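PDB 3QPE: mandelate racemase/muconate lactonizing protein from Paenibacillus sp., which is a member of the enolase superfamily that binds D-galacturonic acid and magnesium, and probably acts on acid sugars of this kind, as in sugar-acid dehydratases. Local coordinates for residues T133-D138 / E154-G159; I169-G174 / A189-I194; V14-F19 / R49-G54. All coordinates share one frame; numbering follows the deposited sequence. Where two conformers were deposited one is given.

Contact 1: T133-D138 / E154-G159; sequences TSLYFD and EEAMQG. With DGU (D-galacturonic acid), chain G.
Near L135 and E155, the weakly bonded end of strand 126-135, at residues 133-135, runs past helix segment 154-159 at 147° between their directions, with a closest axis approach of 8.8 Å. L135 makes the apolar part of the contact: its CD2 lies 3.7 Å from E155 CB, the two side chains sliding past each other in opposite directions, while CD1 comes to 4.4 Å from A156 CB. Beyond this leucine two acids converge. D138 and E155 approach at a slant with their carboxylate planes 58° apart, and D138 OD2 stands only 2.4 Å from E155 OE1, a separation at which one acid probably holds a proton. The extended glutamate chain beyond CG brings the carboxylate from the helix to the loop. R28 forms a long, weak ion pair with E155, whereas D138 OD1 accepts a hydrogen bond from the backbone N of G31. Strand 126-135, helix 145-161 and strand 167-170 form a beta-alpha-beta unit of the TIM barrel, and this contact seats the end of the first strand against the returning helix. A water bridges the segments, donating to S134 OG, also hydrogen-bonded to D132, at 3.2 Å and to E155 O at 2.8 Å. Y136 turns from the helix toward the sugar pocket, where its OH shares a hydrogen bond of 2.9 Å with O3 of D-galacturonic acid, which H39 and K168 also bind.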
# COMPACT_ATOMS: atom_id res chain seq x y z
N THR A 133 13.25 -20.42 -1.95
CA THR A 133 12.06 -19.66 -1.59
C THR A 133 10.82 -20.57 -1.47
O THR A 133 9.72 -20.10 -1.21
CB THR A 133 11.80 -18.51 -2.60
OG1 THR A 133 10.91 -17.53 -2.03
CG2 THR A 133 11.20 -19.04 -3.92
N SER A 134 11.02 -21.87 -1.62
CA SER A 134 9.88 -22.79 -1.82
C SER A 134 9.24 -23.38 -0.55
O SER A 134 8.41 -24.28 -0.65
CB SER A 134 10.29 -23.95 -2.74
OG SER A 134 11.25 -24.78 -2.09
N LEU A 135 9.60 -22.87 0.62
CA LEU A 135 9.12 -23.46 1.87
C LEU A 135 7.81 -22.83 2.34
O LEU A 135 7.79 -22.01 3.27
CB LEU A 135 10.20 -23.37 2.95
CG LEU A 135 11.47 -24.15 2.56
CD1 LEU A 135 12.65 -23.78 3.41
CD2 LEU A 135 11.18 -25.65 2.64
N TYR A 136 6.72 -23.24 1.70
CA TYR A 136 5.39 -22.73 1.99
C TYR A 136 4.75 -23.44 3.19
O TYR A 136 5.44 -24.13 3.92
CB TYR A 136 4.53 -22.82 0.72
CG TYR A 136 4.79 -21.65 -0.20
CD1 TYR A 136 6.04 -21.45 -0.77
CD2 TYR A 136 3.79 -20.71 -0.46
CE1 TYR A 136 6.30 -20.34 -1.60
CE2 TYR A 136 4.04 -19.60 -1.27
CZ TYR A 136 5.29 -19.43 -1.84
OH TYR A 136 5.52 -18.32 -2.64
N PHE A 137 3.45 -23.22 3.42
CA PHE A 137 2.70 -23.88 4.49
C PHE A 137 2.36 -25.28 4.03
O PHE A 137 1.20 -25.61 3.81
CB PHE A 137 1.39 -23.13 4.79
CG PHE A 137 1.60 -21.76 5.39
CD1 PHE A 137 2.87 -21.31 5.66
CD2 PHE A 137 0.52 -20.94 5.67
CE1 PHE A 137 3.09 -20.04 6.24
CE2 PHE A 137 0.72 -19.67 6.24
CZ PHE A 137 2.00 -19.23 6.52
N ASP A 138 3.39 -26.09 3.87
CA ASP A 138 3.22 -27.43 3.31
C ASP A 138 2.78 -28.46 4.35
O ASP A 138 2.60 -29.64 4.03
CB ASP A 138 4.50 -27.84 2.61
CG ASP A 138 4.81 -26.90 1.43
OD1 ASP A 138 3.86 -26.55 0.71
OD2 ASP A 138 5.98 -26.50 1.26
N GLU A 154 12.28 -31.91 5.84
CA GLU A 154 12.49 -32.76 4.68
C GLU A 154 12.50 -31.91 3.41
O GLU A 154 13.35 -32.09 2.53
CB GLU A 154 11.37 -33.79 4.63
CG GLU A 154 11.23 -34.57 3.34
CD GLU A 154 10.15 -35.64 3.45
OE1 GLU A 154 9.68 -35.88 4.58
OE2 GLU A 154 9.78 -36.22 2.40
N GLU A 155 11.56 -30.98 3.32
CA GLU A 155 11.50 -30.06 2.18
C GLU A 155 12.76 -29.20 2.09
O GLU A 155 13.31 -29.01 1.01
CB GLU A 155 10.25 -29.18 2.23
CG GLU A 155 8.95 -29.93 2.07
CD GLU A 155 7.79 -29.00 1.80
OE1 GLU A 155 7.95 -27.76 1.99
OE2 GLU A 155 6.73 -29.51 1.39
N ALA A 156 13.25 -28.71 3.22
CA ALA A 156 14.49 -27.95 3.22
C ALA A 156 15.64 -28.83 2.73
O ALA A 156 16.46 -28.40 1.92
CB ALA A 156 14.80 -27.38 4.59
N MET A 157 15.71 -30.06 3.22
CA MET A 157 16.81 -30.93 2.80
C MET A 157 16.76 -31.30 1.31
O MET A 157 17.79 -31.53 0.70
CB MET A 157 16.94 -32.15 3.72
CG MET A 157 17.39 -31.75 5.13
SD MET A 157 18.90 -30.73 5.18
CE MET A 157 20.10 -31.84 4.42
N GLN A 158 15.57 -31.33 0.72
CA GLN A 158 15.46 -31.48 -0.73
C GLN A 158 16.15 -30.33 -1.44
O GLN A 158 16.79 -30.52 -2.47
CB GLN A 158 13.99 -31.55 -1.16
CG GLN A 158 13.26 -32.82 -0.75
CD GLN A 158 11.76 -32.67 -0.87
OE1 GLN A 158 11.27 -31.66 -1.39
NE2 GLN A 158 11.02 -33.66 -0.38
N GLY A 159 16.02 -29.13 -0.88
CA GLY A 159 16.70 -27.97 -1.45
C GLY A 159 18.20 -28.06 -1.21
O GLY A 159 18.99 -27.81 -2.11
O1 DGU G . 2.53 -14.44 -5.87
O2 DGU G . 1.73 -15.38 -3.33
O5 DGU G . 5.74 -13.24 -1.06
O6B DGU G . 8.51 -13.37 -1.38
C1 DGU G . 3.32 -14.50 -4.93
C2 DGU G . 3.11 -15.45 -3.72
C3 DGU G . 4.01 -15.10 -2.52
C4 DGU G . 5.49 -14.86 -2.88
C5 DGU G . 6.35 -14.37 -1.70
C6 DGU G . 7.82 -14.11 -2.11
O3 DGU G . 3.94 -16.16 -1.55
O4 DGU G . 5.58 -13.87 -3.90
O6A DGU G . 8.21 -14.68 -3.16
O HOH W 1 13.15 -27.01 -0.91

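Contact 2: I169-G174 / A189-I194; sequences IKVGRG and AIVRGI. With DGU (D-galacturonic acid), chain G.
I169 pushes its CD1 into the side of helix 189-194, meeting I194 CD1 tip to tip at 3.7 Å and V191 CG1 at 4.0 Å. Its shorter branch serves a different neighbour: CG2, set anti to the backbone N with CG1 beside that N (chi1 -49°), rests 4.1 Å from I190 CG2. The one isoleucine therefore touches three residues of the helix. V171 adds a further apolar pair: the side chains of V171 and V191 cross at a slant, CG1 of the first 3.9 Å from CG2 of the second. The flat end of R173 completes the contact. I190 CG1 sits 3.9 Å above the guanidinium plane, over its centre, and the two side chains cross at about a right angle. The extended arginine chain from CG to NE carries the group back over the strand end, where NH2 donates to K170 O at 3.0 Å with an N-H...O angle of 140°; K170 O lies 27° out of the guanidinium plane. Salt bridges to D139 and D187 hold the same group. These contacts join strand 167-170 to helix 180-198 within a beta-alpha-beta unit of the barrel that continues into strand 204-207. K170 leaves the backbone on the side away from the helix, and its bent chain brings NZ, hydrogen-bonded to D207, to 3.1 Å from C5 of D-galacturonic acid. The strand meets the helix mainly through aliphatic groups, and the buried arginine charge is met by carboxylates and a carbonyl while one face packs on hydrocarbon, a pairing likely to limit its rotation.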
# COMPACT_ATOMS: atom_id res chain seq x y z
N ILE A 169 11.44 -18.96 4.68
CA ILE A 169 10.36 -19.76 5.22
C ILE A 169 9.09 -18.94 5.35
O ILE A 169 9.10 -17.87 5.96
CB ILE A 169 10.77 -20.24 6.63
CG1 ILE A 169 12.17 -20.86 6.60
CG2 ILE A 169 9.72 -21.16 7.21
CD1 ILE A 169 12.62 -21.39 7.95
N LYS A 170 7.99 -19.42 4.79
CA LYS A 170 6.71 -18.75 4.98
C LYS A 170 6.24 -18.91 6.42
O LYS A 170 6.21 -20.02 6.93
CB LYS A 170 5.67 -19.34 4.03
CG LYS A 170 5.98 -19.08 2.57
CD LYS A 170 5.84 -17.58 2.24
CE LYS A 170 5.93 -17.32 0.73
NZ LYS A 170 7.11 -16.46 0.39
N VAL A 171 5.89 -17.80 7.07
CA VAL A 171 5.31 -17.82 8.40
C VAL A 171 3.99 -17.05 8.35
O VAL A 171 3.60 -16.58 7.28
CB VAL A 171 6.25 -17.22 9.44
CG1 VAL A 171 7.54 -18.02 9.48
CG2 VAL A 171 6.56 -15.74 9.09
N GLY A 172 3.31 -16.94 9.48
CA GLY A 172 1.99 -16.33 9.49
C GLY A 172 0.85 -17.32 9.47
O GLY A 172 -0.30 -16.96 9.18
N ARG A 173 1.14 -18.58 9.78
CA ARG A 173 0.08 -19.59 9.83
C ARG A 173 -1.17 -19.19 10.62
O ARG A 173 -2.30 -19.51 10.22
CB ARG A 173 0.65 -20.93 10.34
CG ARG A 173 1.55 -21.61 9.34
CD ARG A 173 2.33 -22.75 9.99
NE ARG A 173 3.16 -23.47 9.03
CZ ARG A 173 4.28 -23.00 8.50
NH1 ARG A 173 4.96 -23.72 7.62
NH2 ARG A 173 4.72 -21.78 8.84
N GLY A 174 -0.99 -18.47 11.72
CA GLY A 174 -2.11 -18.07 12.57
C GLY A 174 -2.91 -16.86 12.09
O GLY A 174 -3.89 -16.45 12.72
N ALA A 189 8.20 -23.21 15.65
CA ALA A 189 8.75 -24.56 15.65
C ALA A 189 9.31 -24.94 14.28
O ALA A 189 10.37 -25.57 14.20
CB ALA A 189 7.73 -25.57 16.12
N ILE A 190 8.59 -24.57 13.21
CA ILE A 190 9.05 -24.81 11.83
C ILE A 190 10.39 -24.10 11.59
O ILE A 190 11.33 -24.69 11.09
CB ILE A 190 8.03 -24.32 10.77
CG1 ILE A 190 6.68 -25.03 10.90
CG2 ILE A 190 8.59 -24.48 9.34
CD1 ILE A 190 6.75 -26.51 10.67
N VAL A 191 10.47 -22.82 11.94
CA VAL A 191 11.70 -22.09 11.67
C VAL A 191 12.89 -22.70 12.40
O VAL A 191 13.94 -22.90 11.81
CB VAL A 191 11.60 -20.59 11.99
CG1 VAL A 191 12.91 -19.92 11.67
CG2 VAL A 191 10.49 -19.94 11.19
N ARG A 192 12.72 -22.98 13.70
CA ARG A 192 13.79 -23.62 14.46
C ARG A 192 14.20 -24.93 13.82
O ARG A 192 15.38 -25.23 13.69
CB ARG A 192 13.33 -23.89 15.89
CG ARG A 192 13.29 -22.67 16.76
CD ARG A 192 13.20 -23.06 18.22
NE ARG A 192 13.50 -21.91 19.05
CZ ARG A 192 14.72 -21.47 19.30
NH1 ARG A 192 15.76 -22.12 18.79
NH2 ARG A 192 14.91 -20.41 20.06
N GLY A 193 13.19 -25.71 13.44
CA GLY A 193 13.40 -27.00 12.79
C GLY A 193 14.26 -26.92 11.55
O GLY A 193 15.22 -27.66 11.40
N ILE A 194 13.91 -26.00 10.64
CA ILE A 194 14.71 -25.82 9.43
C ILE A 194 16.09 -25.25 9.75
O ILE A 194 17.09 -25.62 9.14
CB ILE A 194 13.96 -24.95 8.40
CG1 ILE A 194 12.82 -25.77 7.79
CG2 ILE A 194 14.93 -24.45 7.33
CD1 ILE A 194 11.69 -24.94 7.22
O1 DGU G . 2.53 -14.44 -5.87
O2 DGU G . 1.73 -15.38 -3.33
O5 DGU G . 5.74 -13.24 -1.06
O6B DGU G . 8.51 -13.37 -1.38
C1 DGU G . 3.32 -14.50 -4.93
C2 DGU G . 3.11 -15.45 -3.72
C3 DGU G . 4.01 -15.10 -2.52
C4 DGU G . 5.49 -14.86 -2.88
C5 DGU G . 6.35 -14.37 -1.70
C6 DGU G . 7.82 -14.11 -2.11
O3 DGU G . 3.94 -16.16 -1.55
O4 DGU G . 5.58 -13.87 -3.90
O6A DGU G . 8.21 -14.68 -3.16

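Contact 3: V14-F19 / R49-G54; sequences VEKIEF and RITIDG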
# COMPACT_ATOMS: atom_id res chain seq x y z
N VAL A 14 13.52 -3.15 -35.86
CA VAL A 14 12.67 -4.24 -35.38
C VAL A 14 11.89 -4.74 -36.59
O VAL A 14 11.06 -4.03 -37.17
CB VAL A 14 11.74 -3.77 -34.24
CG1 VAL A 14 10.95 -4.93 -33.68
CG2 VAL A 14 12.56 -3.13 -33.12
N GLU A 15 12.19 -5.97 -36.99
CA GLU A 15 11.59 -6.57 -38.16
C GLU A 15 10.36 -7.38 -37.77
O GLU A 15 9.37 -7.39 -38.50
CB GLU A 15 12.63 -7.44 -38.87
CG GLU A 15 13.79 -6.63 -39.44
CD GLU A 15 15.00 -7.47 -39.79
OE1 GLU A 15 15.04 -8.68 -39.44
OE2 GLU A 15 15.93 -6.92 -40.42
N LYS A 16 10.41 -8.03 -36.61
CA LYS A 16 9.34 -8.92 -36.20
C LYS A 16 9.23 -9.05 -34.66
O LYS A 16 10.25 -9.10 -33.97
CB LYS A 16 9.55 -10.30 -36.84
CG LYS A 16 8.34 -11.22 -36.80
CD LYS A 16 8.71 -12.68 -37.14
CE LYS A 16 8.81 -12.94 -38.64
NZ LYS A 16 9.02 -14.40 -38.95
N ILE A 17 8.00 -9.05 -34.16
CA ILE A 17 7.72 -9.35 -32.74
C ILE A 17 6.75 -10.54 -32.65
O ILE A 17 5.68 -10.53 -33.26
CB ILE A 17 7.15 -8.12 -31.96
CG1 ILE A 17 8.22 -7.02 -31.84
CG2 ILE A 17 6.64 -8.54 -30.58
CD1 ILE A 17 7.67 -5.65 -31.45
N GLU A 18 7.14 -11.56 -31.89
CA GLU A 18 6.33 -12.76 -31.74
C GLU A 18 6.15 -13.06 -30.25
O GLU A 18 7.08 -12.82 -29.47
CB GLU A 18 7.04 -13.92 -32.38
CG GLU A 18 7.04 -13.89 -33.91
CD GLU A 18 8.02 -14.88 -34.46
OE1 GLU A 18 9.24 -14.66 -34.29
OE2 GLU A 18 7.59 -15.90 -35.02
N PHE A 19 4.97 -13.58 -29.90
CA PHE A 19 4.56 -13.79 -28.52
C PHE A 19 4.00 -15.21 -28.32
O PHE A 19 3.20 -15.69 -29.13
CB PHE A 19 3.45 -12.80 -28.15
CG PHE A 19 2.98 -12.92 -26.71
CD1 PHE A 19 1.87 -13.70 -26.39
CD2 PHE A 19 3.64 -12.27 -25.69
CE1 PHE A 19 1.44 -13.82 -25.07
CE2 PHE A 19 3.21 -12.38 -24.36
CZ PHE A 19 2.12 -13.14 -24.05
N ARG A 49 9.66 -13.06 -28.80
CA ARG A 49 10.81 -13.29 -29.63
C ARG A 49 10.85 -12.09 -30.56
O ARG A 49 9.90 -11.85 -31.31
CB ARG A 49 10.63 -14.57 -30.45
CG ARG A 49 11.86 -14.98 -31.22
CD ARG A 49 11.75 -16.44 -31.68
NE ARG A 49 10.73 -16.63 -32.70
CZ ARG A 49 10.34 -17.83 -33.15
NH1 ARG A 49 9.41 -17.91 -34.10
NH2 ARG A 49 10.87 -18.94 -32.64
N ILE A 50 11.95 -11.35 -30.50
CA ILE A 50 12.10 -10.15 -31.32
C ILE A 50 13.15 -10.46 -32.37
O ILE A 50 14.17 -11.09 -32.08
CB ILE A 50 12.50 -8.93 -30.47
CG1 ILE A 50 12.37 -7.62 -31.26
CG2 ILE A 50 13.91 -9.09 -29.91
CD1 ILE A 50 12.43 -6.35 -30.38
N THR A 51 12.88 -10.02 -33.60
CA THR A 51 13.84 -10.17 -34.68
C THR A 51 14.33 -8.80 -35.14
O THR A 51 13.53 -7.94 -35.50
CB THR A 51 13.18 -10.88 -35.85
OG1 THR A 51 12.79 -12.19 -35.42
CG2 THR A 51 14.15 -10.99 -37.01
N ILE A 52 15.65 -8.61 -35.09
CA ILE A 52 16.29 -7.34 -35.46
C ILE A 52 17.49 -7.65 -36.34
O ILE A 52 18.30 -8.50 -35.99
CB ILE A 52 16.78 -6.57 -34.22
CG1 ILE A 52 15.60 -6.10 -33.37
CG2 ILE A 52 17.63 -5.36 -34.65
CD1 ILE A 52 15.98 -5.83 -31.91
N ASP A 53 17.62 -6.94 -37.47
CA ASP A 53 18.68 -7.20 -38.44
C ASP A 53 18.81 -8.70 -38.71
O ASP A 53 19.90 -9.25 -38.71
CB ASP A 53 20.04 -6.64 -37.97
CG ASP A 53 21.09 -6.66 -39.08
OD1 ASP A 53 20.71 -6.53 -40.26
OD2 ASP A 53 22.30 -6.80 -38.78
N GLY A 54 17.68 -9.35 -38.90
CA GLY A 54 17.65 -10.78 -39.18
C GLY A 54 18.26 -11.69 -38.13
O GLY A 54 18.69 -12.79 -38.47
O HOH W 2 17.08 -4.55 -39.38
O HOH W 3 10.34 -12.25 -33.90
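E18 OE1 is gripped by R49 NE at 2.9 Å and by a water 2.7 Å away that also lies within hydrogen-bonding distance of R49 O and T51 OG1. R49 NH1 donates to E18 OE2 at 2.9 Å, completing a salt bridge in which the arginine holds both carboxylate oxygens side-on, with NE and one NH. The two side chains run alongside each other in the same direction, but their planes are 51° apart, and both nitrogens approach from above the carboxylate plane. A bend at chi3 (68°) in R49 turns the guanidinium edge toward the acid; NH1 and NH2 are also hydrogen-bonded to T375 and Y58. This pair belongs to the antiparallel hairpin of strands 14-30 and 42-52, whose register shifts at a classic beta bulge: E15 N bonds T51 O at 2.8 Å, and K16 N reaches the same oxygen more weakly. On the opposite face V14 CG1 packs on I50 CG1 at 3.9 Å. In the turn after strand 42-52, G54 N donates to E15 OE1 at 2.8 Å. A leucine in place of R49 would probably leave the E18 carboxylate without its charged mate. The hairpin thus separates its chemistry by face, hydrocarbon on the V14 side and a paired, buried charge on the E18 side.

How the contacts relate
Contact 3 comes first along the chain, in the five-stranded antiparallel sheet, followed by contact 1 and then contact 2 in the barrel. Contacts 1 and 2 lie 11 Å apart between centres and draw on successive elements: helix 145-161 leads into strand 167-170, which pairs in parallel with strand 126-135. They touch directly, with a probable hydrogen bond from K170 N to L135 O, and both reach D-galacturonic acid. Contact 3 is remote, about 40 and 47 Å from contacts 1 and 2, centre to centre, across the chain's centre. Contacts 1 and 2 thus stand side by side at the sugar site, while the hairpin belongs to a separate antiparallel sheet, consistent with the two-domain plan of the enolase superfamily.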